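Local coordinates for cephalosporin hydroxylase CMCI (Streptomyces clavuligerus, PDB 2BM8), which probably takes part in the methoxylation of cephalosporins during cephamycin biosynthesis, using a chain built on a Rossmann-like methyltransferase fold, at residues 22-27 against 60-65; 86-91 against 157-162; 95-100 against 130-135; 115-120 against 136-141; 180-185 against 228-233. The protein carries 3 engineered substitutions. All coordinates share one frame; numbering follows the deposited sequence.

Interaction 1 (22-27 against 60-65); sequences PAYHPP and GLRMLK
The backbones of 22-27 and 60-65 come closest at Tyr24 and Arg62, whose CA atoms are 5.1 Å apart. Segment 60-65 contains the second strand of a small beta hairpin, 57-58 with 61-62, and the irregular N-terminal segment 22-27 lies beside it near the surface. Gly60, in the hairpin turn, has a positive phi of 80°, a value that favours glycine. Its carbonyl O meets Tyr24 CB at 3.3 Å. With Tyr24 CG anti to the backbone N (chi1 177°), the phenol ring leads away from 60-65, the side chain touching Gln57 of the partner strand, and Pro26 N sits over one ring face, offset toward the rim. Arg62 and Tyr24 carry the contact, Arg62 with its aliphatic part: CG packs against Tyr24 CA at 3.6 Å and approaches the tyrosine ring at its edge. Farther out, Arg62 CD is 3.3 Å from Ala23 O. A bend at chi3 (54°) then turns the guanidinium toward the chain just before Pro22, where NH2 bonds Leu18 O and NH1 bonds Asp21 O. The backbones are also joined through solvent: one water donates to Pro22 O at 2.5 Å and accepts from Arg62 N at 2.9 Å.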
# COMPACT_ATOMS: atom_id res chain seq x y z
N PRO B 22 -21.19 14.18 23.28
CA PRO B 22 -20.17 15.22 23.44
C PRO B 22 -19.30 15.05 24.69
O PRO B 22 -18.18 15.56 24.73
CB PRO B 22 -21.01 16.50 23.55
CG PRO B 22 -22.34 16.04 24.07
CD PRO B 22 -22.56 14.70 23.46
N ALA B 23 -19.80 14.36 25.69
CA ALA B 23 -18.99 14.05 26.87
C ALA B 23 -17.92 13.01 26.51
O ALA B 23 -18.13 12.16 25.64
CB ALA B 23 -19.86 13.57 28.04
N TYR B 24 -16.79 13.10 27.20
CA TYR B 24 -15.67 12.21 27.00
C TYR B 24 -15.76 10.98 27.87
O TYR B 24 -15.96 11.07 29.08
CB TYR B 24 -14.34 12.90 27.31
CG TYR B 24 -13.17 11.96 27.19
CD1 TYR B 24 -12.77 11.49 25.94
CD2 TYR B 24 -12.52 11.49 28.32
CE1 TYR B 24 -11.71 10.58 25.83
CE2 TYR B 24 -11.45 10.60 28.22
CZ TYR B 24 -11.05 10.16 26.97
OH TYR B 24 -10.01 9.29 26.89
N HIS B 25 -15.62 9.82 27.25
CA HIS B 25 -15.46 8.59 28.01
C HIS B 25 -14.23 7.86 27.47
O HIS B 25 -14.09 7.74 26.27
CB HIS B 25 -16.71 7.74 27.90
CG HIS B 25 -17.92 8.36 28.53
ND1 HIS B 25 -18.98 8.85 27.79
CD2 HIS B 25 -18.23 8.59 29.83
CE1 HIS B 25 -19.89 9.34 28.61
NE2 HIS B 25 -19.46 9.20 29.85
N PRO B 26 -13.33 7.44 28.35
CA PRO B 26 -12.17 6.65 27.93
C PRO B 26 -12.55 5.43 27.10
O PRO B 26 -13.64 4.88 27.27
CB PRO B 26 -11.54 6.20 29.25
CG PRO B 26 -11.98 7.21 30.26
CD PRO B 26 -13.32 7.70 29.81
N PRO B 27 -11.64 5.00 26.21
CA PRO B 27 -11.87 3.78 25.45
C PRO B 27 -11.85 2.60 26.41
O PRO B 27 -11.14 2.67 27.40
CB PRO B 27 -10.68 3.73 24.46
CG PRO B 27 -9.64 4.66 25.00
CD PRO B 27 -10.34 5.64 25.90
N GLY B 60 -10.13 15.82 29.89
CA GLY B 60 -11.45 15.25 30.11
C GLY B 60 -12.57 15.76 29.21
O GLY B 60 -13.73 15.39 29.40
N LEU B 61 -12.22 16.60 28.24
CA LEU B 61 -13.15 16.99 27.16
C LEU B 61 -12.69 16.36 25.87
O LEU B 61 -11.49 16.26 25.61
CB LEU B 61 -13.18 18.51 26.97
CG LEU B 61 -13.22 19.29 28.27
CD1 LEU B 61 -12.85 20.74 28.05
CD2 LEU B 61 -14.60 19.13 28.91
N ARG B 62 -13.64 15.96 25.04
CA ARG B 62 -13.33 15.42 23.73
C ARG B 62 -12.65 16.48 22.89
O ARG B 62 -13.05 17.64 22.93
CB ARG B 62 -14.61 14.96 23.04
CG ARG B 62 -15.26 13.80 23.75
CD ARG B 62 -16.38 13.20 23.00
NE ARG B 62 -15.94 12.85 21.68
CZ ARG B 62 -16.67 12.89 20.58
NH1 ARG B 62 -17.95 13.24 20.60
NH2 ARG B 62 -16.09 12.56 19.43
N MET B 63 -11.63 16.07 22.14
CA MET B 63 -10.90 16.94 21.23
C MET B 63 -11.11 16.43 19.83
O MET B 63 -10.57 15.39 19.48
CB MET B 63 -9.38 16.90 21.52
CG MET B 63 -8.85 18.06 22.33
SD MET B 63 -8.75 19.55 21.36
CE MET B 63 -7.27 19.33 20.53
N LEU B 64 -11.87 17.16 19.02
CA LEU B 64 -12.09 16.79 17.63
C LEU B 64 -10.89 17.09 16.73
O LEU B 64 -10.85 16.63 15.60
CB LEU B 64 -13.33 17.50 17.08
CG LEU B 64 -14.72 17.10 17.56
CD1 LEU B 64 -15.64 17.00 16.36
CD2 LEU B 64 -14.74 15.80 18.34
N LYS B 65 -9.94 17.88 17.22
CA LYS B 65 -8.73 18.16 16.47
C LYS B 65 -7.66 17.14 16.82
O LYS B 65 -7.31 16.99 17.97
CB LYS B 65 -8.26 19.59 16.76
CG LYS B 65 -9.23 20.67 16.21
CD LYS B 65 -8.69 22.08 16.39
CE LYS B 65 -9.72 23.18 16.10
NZ LYS B 65 -10.92 22.73 15.34
O HOH W 1 -16.28 16.68 25.94

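Interaction 2 (86-91 against 157-162); sequences VELGVY and FIDNAH. Engineered in segment 157-162: Asn160 (natural residue Asp).
Two adjacent parallel strands from the middle of a Rossmann-like sheet, 84-88 and 155-159, pair here, with the loops that leave their C-terminal ends. Their short axes diverge by only 17°, and the register runs Val86-Phe157, Glu87-Ile158, Leu88-Asp159. Ile158 N donates to Val86 O at 2.8 Å, Leu88 N to Ile158 O at 2.9 Å, and Asn160 N to Leu88 O at 2.7 Å. All three donors lie nearly along the C=O axis. On the face with Val86 and Phe157, Val86 CG1 meets ring atom CD1 of Phe157 at 4.1 Å, while Leu88 CD2 reaches Ala161 CB. On the other face Glu87 bends at chi2 (-77°), so that OE1 accepts from ND2 of the engineered Asn160 at 2.5 Å, a very short bond. OE1 uses its syn lone pair and lies in the amide plane. Glu87 OE2 has a salt bridge to Lys65, which would probably favour an ionised carboxylate. At the strand end, Asp159 OD2 is gripped by two backbone donors: Ala161 N, from above the carboxylate plane, makes an Asx turn, and His162 N, at 2.8 Å on the syn lone pair, extends it to an Asx motif. A CB on Gly89 would lie 3.0 Å from Asn160 C. Such strand ends, with a glycine loop after the first strand, are where class I methyltransferases characteristically form the cofactor pocket.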
# COMPACT_ATOMS: atom_id res chain seq x y z
N VAL B 86 -10.92 32.82 17.03
CA VAL B 86 -12.35 32.61 16.81
C VAL B 86 -12.64 31.23 16.22
O VAL B 86 -12.06 30.86 15.21
CB VAL B 86 -12.89 33.64 15.81
CG1 VAL B 86 -14.38 33.43 15.60
CG2 VAL B 86 -12.61 35.07 16.28
N GLU B 87 -13.54 30.48 16.86
CA GLU B 87 -14.04 29.21 16.33
C GLU B 87 -15.48 29.38 15.91
O GLU B 87 -16.32 29.63 16.74
CB GLU B 87 -14.01 28.12 17.41
CG GLU B 87 -12.75 27.28 17.42
CD GLU B 87 -12.72 26.25 16.31
OE1 GLU B 87 -13.52 26.38 15.36
OE2 GLU B 87 -11.90 25.31 16.41
N LEU B 88 -15.75 29.24 14.62
CA LEU B 88 -17.12 29.11 14.09
C LEU B 88 -17.42 27.61 14.06
O LEU B 88 -16.75 26.87 13.35
CB LEU B 88 -17.18 29.68 12.66
CG LEU B 88 -18.42 30.38 12.09
CD1 LEU B 88 -18.40 30.25 10.58
CD2 LEU B 88 -19.77 29.91 12.65
N GLY B 89 -18.41 27.17 14.84
CA GLY B 89 -18.64 25.76 15.10
C GLY B 89 -17.96 25.33 16.39
O GLY B 89 -16.75 25.19 16.42
N VAL B 90 -18.74 25.09 17.45
CA VAL B 90 -18.20 24.84 18.78
C VAL B 90 -18.30 23.38 19.24
O VAL B 90 -17.31 22.82 19.75
CB VAL B 90 -18.88 25.74 19.82
CG1 VAL B 90 -18.46 25.38 21.24
CG2 VAL B 90 -18.57 27.19 19.54
N TYR B 91 -19.49 22.78 19.09
CA TYR B 91 -19.80 21.43 19.62
C TYR B 91 -19.60 21.32 21.15
O TYR B 91 -20.32 21.96 21.90
CB TYR B 91 -19.03 20.33 18.84
CG TYR B 91 -19.44 18.89 19.18
CD1 TYR B 91 -20.77 18.47 19.13
CD2 TYR B 91 -18.48 17.95 19.56
CE1 TYR B 91 -21.13 17.16 19.45
CE2 TYR B 91 -18.83 16.64 19.88
CZ TYR B 91 -20.15 16.24 19.83
OH TYR B 91 -20.46 14.93 20.13
N PHE B 157 -9.14 33.12 12.56
CA PHE B 157 -10.54 32.80 12.37
C PHE B 157 -10.63 31.39 11.81
O PHE B 157 -10.07 31.11 10.76
CB PHE B 157 -11.17 33.81 11.40
CG PHE B 157 -12.66 33.68 11.26
CD1 PHE B 157 -13.51 34.63 11.81
CD2 PHE B 157 -13.22 32.59 10.58
CE1 PHE B 157 -14.89 34.51 11.68
CE2 PHE B 157 -14.59 32.46 10.46
CZ PHE B 157 -15.43 33.42 11.01
N ILE B 158 -11.33 30.50 12.50
CA ILE B 158 -11.39 29.09 12.12
C ILE B 158 -12.83 28.68 11.83
O ILE B 158 -13.69 28.74 12.71
CB ILE B 158 -10.80 28.18 13.22
CG1 ILE B 158 -9.42 28.70 13.63
CG2 ILE B 158 -10.69 26.73 12.73
CD1 ILE B 158 -8.81 27.95 14.76
N ASP B 159 -13.09 28.29 10.59
CA ASP B 159 -14.36 27.72 10.20
C ASP B 159 -14.43 26.21 10.44
O ASP B 159 -13.69 25.45 9.82
CB ASP B 159 -14.61 28.00 8.72
CG ASP B 159 -15.85 27.32 8.23
OD1 ASP B 159 -15.81 26.70 7.13
OD2 ASP B 159 -16.91 27.37 8.90
N ASN B 160 -15.31 25.79 11.34
CA ASN B 160 -15.70 24.38 11.52
C ASN B 160 -17.18 24.14 11.19
O ASN B 160 -17.69 23.05 11.39
CB ASN B 160 -15.40 23.90 12.95
CG ASN B 160 -13.93 23.54 13.16
OD1 ASN B 160 -13.42 22.56 12.58
ND2 ASN B 160 -13.23 24.32 13.99
N ALA B 161 -17.88 25.15 10.69
CA ALA B 161 -19.32 25.04 10.42
C ALA B 161 -19.63 24.82 8.93
O ALA B 161 -20.44 23.97 8.57
CB ALA B 161 -20.05 26.28 10.94
N HIS B 162 -18.98 25.60 8.08
CA HIS B 162 -18.95 25.41 6.63
C HIS B 162 -20.28 25.68 5.92
O HIS B 162 -20.59 25.02 4.93
CB HIS B 162 -18.50 23.99 6.25
CG HIS B 162 -17.41 23.43 7.10
ND1 HIS B 162 -16.07 23.58 6.80
CD2 HIS B 162 -17.45 22.63 8.20
CE1 HIS B 162 -15.35 22.93 7.69
NE2 HIS B 162 -16.16 22.35 8.55

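Interaction 3 (95-100 against 130-135); sequences SLAWFR and ENITLH
One face of the Arg100 guanidinium is covered by Ile132 CD1, while the carbonyl O of Glu130 lies at its edge. The methyl comes to 3.2 Å from Arg100 NH1 and 3.7 Å from CZ, and the two side chains cross at about a right angle. Arg100 NH1 donates to Glu130 O over 2.8 Å with an N-H...O angle of 155°. The oxygen sits in the guanidinium plane, and the hydrogen bond falls on a carbonyl lone pair. Bends at chi2 and chi3 fold the chain over so that CG also touches Ile132 CG1, at 3.9 Å. NH2 forms a salt bridge with Asp128, a second hold on the group. An alanine in place of Arg100 would lose the salt bridge to Asp128 and probably unpin the loop at Glu130 and uncover Ile132, since both the carbonyl bond and the flat guanidinium face on the methyl come from this side chain. One helical turn back, Leu96 CD2 packs on Leu134 CD1 at 3.8 Å, and Ile132 CD1 meets Ala97 CA at 3.9 Å. Helix 94-106 lies against strand 132-136, outermost in the sheet of this chain, their short axes 9.6 Å apart at 149°. It spans further strands of the same face: Leu96 and Arg100 touch Val112 of strand 111-116, and Phe99 touches Ile85 of strand 84-88, with Tyr73 of helix 67-80 edge-to-face to its ring.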
# COMPACT_ATOMS: atom_id res chain seq x y z
N SER B 95 -11.87 22.17 21.92
CA SER B 95 -10.85 22.92 21.22
C SER B 95 -10.74 24.38 21.71
O SER B 95 -9.68 24.97 21.67
CB SER B 95 -11.10 22.85 19.71
OG SER B 95 -12.24 23.61 19.40
N LEU B 96 -11.83 24.96 22.18
CA LEU B 96 -11.78 26.29 22.83
C LEU B 96 -10.89 26.31 24.08
O LEU B 96 -10.02 27.17 24.22
CB LEU B 96 -13.18 26.72 23.26
CG LEU B 96 -14.09 27.47 22.29
CD1 LEU B 96 -13.78 27.18 20.84
CD2 LEU B 96 -15.53 27.13 22.63
N ALA B 97 -11.14 25.39 25.01
CA ALA B 97 -10.35 25.29 26.23
C ALA B 97 -8.90 24.99 25.91
O ALA B 97 -8.01 25.48 26.61
CB ALA B 97 -10.91 24.22 27.13
N TRP B 98 -8.66 24.20 24.87
CA TRP B 98 -7.31 23.84 24.45
C TRP B 98 -6.58 25.09 23.97
O TRP B 98 -5.48 25.37 24.43
CB TRP B 98 -7.34 22.77 23.36
CG TRP B 98 -5.97 22.34 22.91
CD1 TRP B 98 -5.12 21.54 23.59
CD2 TRP B 98 -5.31 22.72 21.72
NE1 TRP B 98 -3.95 21.38 22.88
CE2 TRP B 98 -4.05 22.10 21.72
CE3 TRP B 98 -5.65 23.51 20.62
CZ2 TRP B 98 -3.13 22.25 20.70
CZ3 TRP B 98 -4.75 23.66 19.60
CH2 TRP B 98 -3.50 23.04 19.65
N PHE B 99 -7.20 25.85 23.08
CA PHE B 99 -6.60 27.09 22.58
C PHE B 99 -6.30 28.07 23.72
O PHE B 99 -5.24 28.70 23.72
CB PHE B 99 -7.52 27.80 21.58
CG PHE B 99 -7.41 27.29 20.18
CD1 PHE B 99 -8.54 26.86 19.49
CD2 PHE B 99 -6.19 27.26 19.53
CE1 PHE B 99 -8.44 26.39 18.20
CE2 PHE B 99 -6.09 26.80 18.23
CZ PHE B 99 -7.22 26.37 17.57
N ARG B 100 -7.24 28.19 24.65
CA ARG B 100 -7.08 29.02 25.83
C ARG B 100 -5.92 28.55 26.69
O ARG B 100 -5.04 29.31 27.03
CB ARG B 100 -8.36 29.02 26.67
CG ARG B 100 -8.38 30.08 27.76
CD ARG B 100 -7.83 29.61 29.13
NE ARG B 100 -8.31 28.28 29.51
CZ ARG B 100 -9.55 28.03 29.94
NH1 ARG B 100 -10.44 28.99 30.05
NH2 ARG B 100 -9.90 26.80 30.26
N GLU B 130 -12.35 31.34 31.86
CA GLU B 130 -11.57 32.55 31.75
C GLU B 130 -11.04 32.72 30.31
O GLU B 130 -10.44 31.82 29.77
CB GLU B 130 -10.40 32.52 32.74
CG GLU B 130 -9.70 33.86 32.95
CD GLU B 130 -8.42 33.73 33.77
OE1 GLU B 130 -7.57 32.87 33.42
OE2 GLU B 130 -8.26 34.49 34.76
N ASN B 131 -11.28 33.89 29.73
CA ASN B 131 -10.85 34.23 28.37
C ASN B 131 -11.45 33.36 27.25
O ASN B 131 -10.88 33.24 26.17
CB ASN B 131 -9.32 34.29 28.33
CG ASN B 131 -8.75 35.32 29.31
OD1 ASN B 131 -9.43 36.29 29.68
ND2 ASN B 131 -7.52 35.11 29.75
N ILE B 132 -12.61 32.77 27.52
CA ILE B 132 -13.40 32.05 26.53
C ILE B 132 -14.79 32.65 26.54
O ILE B 132 -15.44 32.66 27.57
CB ILE B 132 -13.54 30.56 26.88
CG1 ILE B 132 -12.18 29.89 26.91
CG2 ILE B 132 -14.50 29.87 25.89
CD1 ILE B 132 -12.20 28.46 27.45
N THR B 133 -15.24 33.14 25.39
CA THR B 133 -16.55 33.77 25.28
C THR B 133 -17.39 33.00 24.26
O THR B 133 -16.93 32.72 23.16
CB THR B 133 -16.38 35.26 24.85
OG1 THR B 133 -15.57 35.96 25.79
CG2 THR B 133 -17.68 35.99 24.91
N LEU B 134 -18.63 32.66 24.63
CA LEU B 134 -19.52 31.91 23.76
C LEU B 134 -20.64 32.79 23.21
O LEU B 134 -21.48 33.25 23.96
CB LEU B 134 -20.15 30.77 24.55
CG LEU B 134 -19.54 29.36 24.47
CD1 LEU B 134 -18.04 29.39 24.39
CD2 LEU B 134 -20.03 28.56 25.68
N HIS B 135 -20.66 32.99 21.89
CA HIS B 135 -21.68 33.77 21.21
C HIS B 135 -22.62 32.84 20.43
O HIS B 135 -22.15 31.97 19.70
CB HIS B 135 -21.02 34.76 20.25
CG HIS B 135 -20.52 36.00 20.91
ND1 HIS B 135 -19.72 35.98 22.03
CD2 HIS B 135 -20.71 37.31 20.61
CE1 HIS B 135 -19.44 37.22 22.39
NE2 HIS B 135 -20.03 38.05 21.55

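Interaction 4 (115-120 against 136-141); sequences IDRDLS and QGDCSD
A single direct backbone hydrogen bond joins the end of strand 111-116 to the end of strand 132-136 and the loop after it, beside the parallel Asp116-Gln136 bridge. Gly137 N donates to Asp116 O at 3.1 Å, arriving 60° above the carbonyl plane instead of on a lone pair. The same oxygen receives a CA-H...O contact from Gln136 CA, and Arg117 CA makes the reciprocal one to Gly137 O at 3.4 Å. Asp116 uses both carboxylate oxygens: OD1 accepts from Asp118 N at 3.1 Å, an Asx turn, and OD2 from Val90 N of the glycine loop. A second Asx turn follows, where Asp118 OD1 takes both Ser120 N and, on its syn lone pair, Ser120 OG at 3.0 Å. The salt bridge is long: Asp138 OD2 stands over a guanidinium face of the extended Arg117, 3.6 Å from NH1. No N-H points at it, so the bridge is purely electrostatic. Ile115 CG2 lies 4.1 Å from Gly137 CA, where a side chain would clash. In class I methyltransferases an acidic residue closing the second strand commonly holds the ribose of the cofactor, and Asp116 occupies that position in this apo structure, consistent with the same pocket architecture.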
# COMPACT_ATOMS: atom_id res chain seq x y z
N ILE B 115 -18.42 30.55 18.41
CA ILE B 115 -19.71 30.92 17.85
C ILE B 115 -20.40 29.66 17.37
O ILE B 115 -19.80 28.91 16.61
CB ILE B 115 -19.51 31.85 16.63
CG1 ILE B 115 -18.56 32.99 16.96
CG2 ILE B 115 -20.83 32.40 16.14
CD1 ILE B 115 -18.41 34.01 15.83
N ASP B 116 -21.65 29.42 17.78
CA ASP B 116 -22.46 28.34 17.19
C ASP B 116 -23.95 28.64 17.22
O ASP B 116 -24.43 29.40 18.06
CB ASP B 116 -22.19 26.97 17.88
CG ASP B 116 -22.40 25.76 16.92
OD1 ASP B 116 -23.52 25.58 16.38
OD2 ASP B 116 -21.50 24.93 16.66
N ARG B 117 -24.68 28.05 16.28
CA ARG B 117 -26.15 28.08 16.29
C ARG B 117 -26.71 27.46 17.58
O ARG B 117 -27.67 27.98 18.16
CB ARG B 117 -26.69 27.32 15.07
CG ARG B 117 -28.14 27.62 14.75
CD ARG B 117 -28.56 27.15 13.36
NE ARG B 117 -29.69 27.92 12.85
CZ ARG B 117 -29.84 28.36 11.60
NH1 ARG B 117 -28.92 28.12 10.66
NH2 ARG B 117 -30.93 29.06 11.27
N ASP B 118 -26.08 26.38 18.00
CA ASP B 118 -26.51 25.55 19.12
C ASP B 118 -25.30 25.32 20.07
O ASP B 118 -24.34 24.64 19.72
CB ASP B 118 -27.03 24.24 18.52
CG ASP B 118 -27.39 23.19 19.55
OD1 ASP B 118 -27.60 23.54 20.73
OD2 ASP B 118 -27.51 21.98 19.25
N LEU B 119 -25.36 25.94 21.25
CA LEU B 119 -24.29 25.84 22.25
C LEU B 119 -24.60 24.82 23.36
O LEU B 119 -23.83 24.69 24.31
CB LEU B 119 -24.04 27.21 22.90
CG LEU B 119 -23.45 28.34 22.03
CD1 LEU B 119 -23.50 29.69 22.79
CD2 LEU B 119 -22.03 28.04 21.58
N SER B 120 -25.73 24.12 23.25
CA SER B 120 -26.19 23.22 24.31
C SER B 120 -25.36 21.93 24.50
O SER B 120 -25.59 21.20 25.46
CB SER B 120 -27.65 22.82 24.08
OG SER B 120 -27.73 21.76 23.13
N GLN B 136 -23.92 33.04 20.59
CA GLN B 136 -24.92 32.30 19.81
C GLN B 136 -25.19 33.00 18.48
O GLN B 136 -25.80 34.07 18.46
CB GLN B 136 -26.24 32.19 20.58
CG GLN B 136 -27.38 31.61 19.78
CD GLN B 136 -28.16 30.59 20.57
OE1 GLN B 136 -27.77 29.42 20.64
NE2 GLN B 136 -29.26 31.02 21.17
N GLY B 137 -24.76 32.40 17.38
CA GLY B 137 -24.86 33.01 16.06
C GLY B 137 -25.61 32.21 15.02
O GLY B 137 -26.40 31.32 15.33
N ASP B 138 -25.34 32.52 13.76
CA ASP B 138 -26.18 32.11 12.64
C ASP B 138 -25.40 32.46 11.36
O ASP B 138 -25.24 33.64 11.02
CB ASP B 138 -27.53 32.83 12.73
CG ASP B 138 -28.44 32.57 11.53
OD1 ASP B 138 -29.46 33.30 11.39
OD2 ASP B 138 -28.23 31.67 10.69
N CYS B 139 -24.91 31.44 10.66
CA CYS B 139 -24.01 31.66 9.52
C CYS B 139 -24.63 32.47 8.38
O CYS B 139 -23.93 33.27 7.75
CB CYS B 139 -23.48 30.33 9.00
SG CYS B 139 -22.27 29.59 10.12
N SER B 140 -25.91 32.27 8.11
CA SER B 140 -26.55 32.91 6.95
C SER B 140 -26.87 34.41 7.17
O SER B 140 -27.19 35.12 6.21
CB SER B 140 -27.79 32.12 6.51
OG SER B 140 -28.98 32.65 7.07
N ASP B 141 -26.79 34.86 8.42
CA ASP B 141 -26.97 36.28 8.76
C ASP B 141 -25.60 36.86 9.14
O ASP B 141 -25.02 36.48 10.15
CB ASP B 141 -27.98 36.40 9.91
CG ASP B 141 -28.20 37.84 10.36
OD1 ASP B 141 -29.10 38.05 11.21
OD2 ASP B 141 -27.55 38.81 9.94

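Interaction 5 (180-185 against 228-233); sequences GDYFII and VLRRVA
This is an antiparallel strand pairing, 182-185 with 228-231, on the side of the seven-stranded sheet where the parallel order is interrupted by one reversed strand, 228-231. The short axes are 4.5 Å apart at 159°. Phe183 and Leu229 form a hydrogen-bonded pair: Phe183 N donates to Leu229 O at 2.8 Å, and Leu229 N returns to Phe183 O at 3.0 Å, both donors standing above the carbonyl planes. The bonding carries on ahead of the start of strand 182-185, with Arg231 N bonded to Asp181 O and Gly180 N to Arg231 O at 3.0 Å, the latter on a lone pair and nearly straight (174°). On the face carrying Tyr182, Ile184, Val228 and Arg230, the phenol ring is the hub. Arg230 CB lies over its face, 4.0 Å from the centroid, a CH-pi contact, while Val228 CG1 meets its edge at CE2, 3.7 Å away. Arg230 CG takes the crowded position between N and C, and the extended chain then runs alongside the ring, CD lying 3.8 Å from Tyr182 CZ. The polar ends find partners elsewhere: Tyr182 OH bonds Asp214 of strand 211-214, and Arg230 NH2 forms a salt bridge with Asp35 of the second subunit. An alanine in place of Tyr182 would probably loosen the packing of Arg230 and Val228 and would lose the hydroxyl tie to Asp214. A reversed strand inserted between the fifth and sixth, giving the order 3-2-1-4-5-7-6, is the signature of the class I methyltransferase sheet.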
# COMPACT_ATOMS: atom_id res chain seq x y z
N GLY B 180 -1.48 39.41 7.99
CA GLY B 180 -0.99 38.40 8.92
C GLY B 180 -2.06 37.51 9.53
O GLY B 180 -1.76 36.37 9.88
N ASP B 181 -3.30 38.00 9.64
CA ASP B 181 -4.39 37.23 10.26
C ASP B 181 -4.75 36.00 9.44
O ASP B 181 -4.66 36.02 8.23
CB ASP B 181 -5.65 38.10 10.43
CG ASP B 181 -5.47 39.19 11.49
OD1 ASP B 181 -4.46 39.19 12.22
OD2 ASP B 181 -6.32 40.10 11.66
N TYR B 182 -5.14 34.93 10.10
CA TYR B 182 -5.43 33.69 9.43
C TYR B 182 -6.94 33.49 9.25
O TYR B 182 -7.73 33.87 10.10
CB TYR B 182 -4.83 32.53 10.21
CG TYR B 182 -3.35 32.32 9.94
CD1 TYR B 182 -2.38 33.02 10.64
CD2 TYR B 182 -2.93 31.43 8.96
CE1 TYR B 182 -1.03 32.82 10.38
CE2 TYR B 182 -1.59 31.24 8.70
CZ TYR B 182 -0.65 31.93 9.41
OH TYR B 182 0.68 31.74 9.13
N PHE B 183 -7.33 32.97 8.10
CA PHE B 183 -8.68 32.47 7.90
C PHE B 183 -8.50 31.02 7.50
O PHE B 183 -7.91 30.75 6.46
CB PHE B 183 -9.44 33.25 6.83
CG PHE B 183 -10.91 32.89 6.75
CD1 PHE B 183 -11.88 33.72 7.30
CD2 PHE B 183 -11.34 31.73 6.12
CE1 PHE B 183 -13.23 33.40 7.22
CE2 PHE B 183 -12.70 31.41 6.04
CZ PHE B 183 -13.64 32.25 6.59
N ILE B 184 -9.02 30.11 8.32
CA ILE B 184 -8.78 28.68 8.18
C ILE B 184 -10.07 27.88 8.01
O ILE B 184 -11.00 28.02 8.80
CB ILE B 184 -7.99 28.17 9.39
CG1 ILE B 184 -6.55 28.70 9.32
CG2 ILE B 184 -7.98 26.65 9.42
CD1 ILE B 184 -5.81 28.64 10.62
N ILE B 185 -10.10 27.03 6.99
CA ILE B 185 -11.24 26.15 6.79
C ILE B 185 -10.77 24.73 7.00
O ILE B 185 -10.00 24.21 6.22
CB ILE B 185 -11.83 26.34 5.38
CG1 ILE B 185 -12.46 27.72 5.26
CG2 ILE B 185 -12.88 25.28 5.10
CD1 ILE B 185 -12.53 28.25 3.87
N VAL B 228 -5.42 26.48 4.90
CA VAL B 228 -4.84 27.48 5.78
C VAL B 228 -4.55 28.73 4.96
O VAL B 228 -3.62 28.74 4.16
CB VAL B 228 -3.53 26.97 6.44
CG1 VAL B 228 -2.91 28.03 7.35
CG2 VAL B 228 -3.78 25.68 7.21
N LEU B 229 -5.37 29.76 5.14
CA LEU B 229 -5.20 31.01 4.40
C LEU B 229 -4.82 32.14 5.33
O LEU B 229 -5.17 32.12 6.50
CB LEU B 229 -6.49 31.37 3.67
CG LEU B 229 -7.24 30.22 3.02
CD1 LEU B 229 -8.49 30.75 2.36
CD2 LEU B 229 -6.35 29.50 2.01
N ARG B 230 -4.10 33.13 4.82
CA ARG B 230 -3.88 34.35 5.59
C ARG B 230 -3.91 35.62 4.74
O ARG B 230 -3.85 35.58 3.52
CB ARG B 230 -2.59 34.27 6.40
CG ARG B 230 -1.36 33.96 5.60
CD ARG B 230 -0.07 34.09 6.39
NE ARG B 230 1.07 34.29 5.49
CZ ARG B 230 2.34 34.13 5.83
NH1 ARG B 230 2.67 33.77 7.07
NH2 ARG B 230 3.30 34.32 4.94
N ARG B 231 -4.02 36.74 5.42
CA ARG B 231 -4.14 38.03 4.78
C ARG B 231 -2.77 38.51 4.30
O ARG B 231 -1.86 38.72 5.10
CB ARG B 231 -4.75 39.03 5.78
CG ARG B 231 -5.98 39.72 5.27
CD ARG B 231 -5.71 40.46 4.02
NE ARG B 231 -6.61 41.58 3.82
CZ ARG B 231 -6.49 42.42 2.81
NH1 ARG B 231 -5.53 42.25 1.92
NH2 ARG B 231 -7.35 43.42 2.68
N VAL B 232 -2.63 38.66 2.99
CA VAL B 232 -1.41 39.19 2.35
C VAL B 232 -1.40 40.73 2.48
O VAL B 232 -2.47 41.34 2.68
CB VAL B 232 -1.33 38.78 0.85
CG1 VAL B 232 -0.15 39.42 0.11
CG2 VAL B 232 -1.25 37.29 0.73
N ALA B 233 -0.21 41.32 2.39
CA ALA B 233 -0.02 42.77 2.50
C ALA B 233 -0.99 43.60 1.63
O ALA B 233 -1.23 43.26 0.46
CB ALA B 233 1.45 43.15 2.18

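In the fold
Interactions 2 and 5 are buried strand pairings in one sheet, the first parallel and the second antiparallel; they meet where strand 155-159 bonds to 182-185. Interaction 4 lies at the surface, at the strand ends, and joins interaction 2 through Glu87, Gly89 and Ile115; turn-forming aspartates and loose charge pairing replace a regular ladder there. Interaction 3 packs a helix on the same sheet, using apolar side chains and one arginine, and it touches interaction 4 through Leu134 and Leu119. Interaction 1 is a surface contact of irregular backbone, bridged by water, but Lys65 ties it to Glu87 of interaction 2. Interactions 1 and 5, with centres about 29 Å apart, both touch the second subunit.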